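Local coordinates for thermophilic dibenzothiophene desulfurization enzyme C (Paenibacillus sp. A11-2, PDB 5XDE), which is a flavin-dependent monooxygenase of dibenzothiophene desulfurization that probably uses reduced FMN and oxygen to convert dibenzothiophene to its sulfoxide and sulfone, at the interface of chains A and B. Sequence-based numbering; all coordinates share one arbitrary frame. Chains: chain A/B, Thermophilic dibenzothiophene desulfurization enzyme C.

The interface of chains A and B. Residues chain A 130-132, 158; chain B 279, 366.
B:Arg279 NE donates a fairly straight hydrogen bond to the main-chain carbonyl A:Asn132 O, 2.9 Å away, linking two chains of the deposited assembly at a subunit contact that includes FMN-binding arginines of chain B. The acceptor lies 19° out of the guanidinium plane. Arginine suits the place because NE can take the carbonyl while the terminal NH1 and NH2 remain for other partners. The side chain reaches the loop through bends at chi2 and chi3. Its NH2 also turns towards A:Glu130 O, but at 3.7 Å this is at most a polar approach. A:Asn131 meets the same guanidinium differently: its amide oxygen OD1 sits over the centre of one face, 4.1 Å from CZ of B:Arg279. That oxygen also comes within 3.6 Å of NE of B:Arg366, too far to count as a hydrogen bond, yet the two guanidiniums would probably favour its partial negative charge. With CG anti to the backbone N (chi1 -171°), the amide of A:Asn131 is carried out towards chain B, its plane turned 55° from the guanidinium of B:Arg366. A short, neutral amide thus presents its oxygen to two probably cationic groups. Within chain B the two arginines are neighbours as well, with NH1 of B:Arg366 at the edge of the B:Arg279 guanidinium, 3.9 Å from its NH1. Such a pair would be eased by an anion, and the FMN phosphate is a plausible one. A:Phe158 adds a loose apolar border, its ring tip CZ 4.3 Å from the aliphatic CG of B:Arg366. On the chain A side, ND2 of A:Asn132 makes a weak hydrogen bond to the carboxylate OE2 of A:Glu130, which may steady the turn of the loop. In this acyl-CoA dehydrogenase-like fold, the chain A loops follow strands 124-127 and 155-156, while B:Arg279 lies in the loop after helix 247-276 and B:Arg366 begins helix 366-369, a patch of a two-fold symmetric interface that recurs with the chains exchanged.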
ATOM      1  N   GLU A 130      11.378  28.197 -15.552  1.00 48.66           N
ATOM      2  CA  GLU A 130      11.065  28.451 -16.949  1.00 49.00           C
ATOM      3  C   GLU A 130      10.427  27.209 -17.559  1.00 54.96           C
ATOM      4  O   GLU A 130      10.448  26.120 -16.975  1.00 53.90           O
ATOM      5  CB  GLU A 130      12.325  28.871 -17.725  1.00 47.99           C
ATOM      6  CG  GLU A 130      13.039  30.056 -17.084  1.00 45.39           C
ATOM      7  CD  GLU A 130      14.188  30.592 -17.917  1.00 46.14           C
ATOM      8  OE1 GLU A 130      15.019  31.337 -17.357  1.00 42.19           O
ATOM      9  OE2 GLU A 130      14.257  30.279 -19.128  1.00 47.99           O
ATOM     10  N   ASN A 131       9.847  27.385 -18.749  1.00 54.53           N
ATOM     11  CA  ASN A 131       9.130  26.302 -19.415  1.00 57.27           C
ATOM     12  C   ASN A 131       9.840  25.879 -20.693  1.00 61.35           C
ATOM     13  O   ASN A 131       9.264  25.944 -21.785  1.00 60.65           O
ATOM     14  CB  ASN A 131       7.690  26.722 -19.725  1.00 58.80           C
ATOM     15  CG  ASN A 131       6.837  25.566 -20.212  1.00 61.98           C
ATOM     16  OD1 ASN A 131       7.074  24.406 -19.860  1.00 58.74           O
ATOM     17  ND2 ASN A 131       5.838  25.874 -21.031  1.00 66.34           N
ATOM     18  N   ASN A 132      11.090  25.434 -20.565  1.00 60.61           N
ATOM     19  CA  ASN A 132      11.882  25.030 -21.720  1.00 61.81           C
ATOM     20  C   ASN A 132      11.926  23.509 -21.849  1.00 61.12           C
ATOM     21  O   ASN A 132      10.921  22.835 -21.600  1.00 61.82           O
ATOM     22  CB  ASN A 132      13.292  25.622 -21.615  1.00 60.73           C
ATOM     23  CG  ASN A 132      13.287  27.143 -21.677  1.00 60.00           C
ATOM     24  OD1 ASN A 132      12.522  27.739 -22.434  1.00 59.17           O
ATOM     25  ND2 ASN A 132      14.136  27.777 -20.876  1.00 55.59           N
ATOM     26  N   PHE A 158       5.636  29.538 -13.960  1.00 34.44           N
ATOM     27  CA  PHE A 158       5.303  29.167 -12.580  1.00 36.56           C
ATOM     28  C   PHE A 158       5.722  30.256 -11.593  1.00 37.98           C
ATOM     29  O   PHE A 158       6.343  29.995 -10.560  1.00 37.51           O
ATOM     30  CB  PHE A 158       5.928  27.820 -12.206  1.00 36.15           C
ATOM     31  CG  PHE A 158       5.261  26.640 -12.856  1.00 39.02           C
ATOM     32  CD1 PHE A 158       4.051  26.157 -12.375  1.00 38.90           C
ATOM     33  CD2 PHE A 158       5.845  26.005 -13.938  1.00 40.49           C
ATOM     34  CE1 PHE A 158       3.435  25.058 -12.967  1.00 39.86           C
ATOM     35  CE2 PHE A 158       5.234  24.909 -14.538  1.00 42.41           C
ATOM     36  CZ  PHE A 158       4.026  24.436 -14.050  1.00 40.72           C
TER
ATOM     37  N   ARG B 279       8.343  16.085 -19.935  1.00 41.18           N
ATOM     38  CA  ARG B 279       9.729  16.522 -20.034  1.00 45.63           C
ATOM     39  C   ARG B 279      10.627  15.675 -19.141  1.00 45.94           C
ATOM     40  O   ARG B 279      10.258  15.366 -18.001  1.00 44.90           O
ATOM     41  CB  ARG B 279       9.860  17.995 -19.644  1.00 48.47           C
ATOM     42  CG  ARG B 279       9.311  18.951 -20.698  1.00 49.26           C
ATOM     43  CD  ARG B 279       8.652  20.189 -20.089  1.00 54.58           C
ATOM     44  NE  ARG B 279       9.605  21.170 -19.572  1.00 59.91           N
ATOM     45  CZ  ARG B 279       9.616  21.624 -18.321  1.00 57.96           C
ATOM     46  NH1 ARG B 279       8.717  21.194 -17.446  1.00 54.24           N
ATOM     47  NH2 ARG B 279      10.521  22.518 -17.949  1.00 60.49           N
ATOM     48  N   ARG B 366       2.850  19.761 -15.521  1.00 27.74           N
ATOM     49  CA  ARG B 366       2.041  20.475 -16.502  1.00 29.23           C
ATOM     50  C   ARG B 366       0.775  19.715 -16.871  1.00 28.97           C
ATOM     51  O   ARG B 366      -0.136  20.301 -17.469  1.00 26.29           O
ATOM     52  CB  ARG B 366       2.879  20.781 -17.742  1.00 34.61           C
ATOM     53  CG  ARG B 366       3.878  21.903 -17.505  1.00 39.72           C
ATOM     54  CD  ARG B 366       5.284  21.520 -17.946  1.00 47.41           C
ATOM     55  NE  ARG B 366       5.349  21.234 -19.375  1.00 52.59           N
ATOM     56  CZ  ARG B 366       5.619  20.037 -19.888  1.00 52.19           C
ATOM     57  NH1 ARG B 366       5.873  19.012 -19.082  1.00 50.58           N
ATOM     58  NH2 ARG B 366       5.655  19.868 -21.206  1.00 52.93           N
TER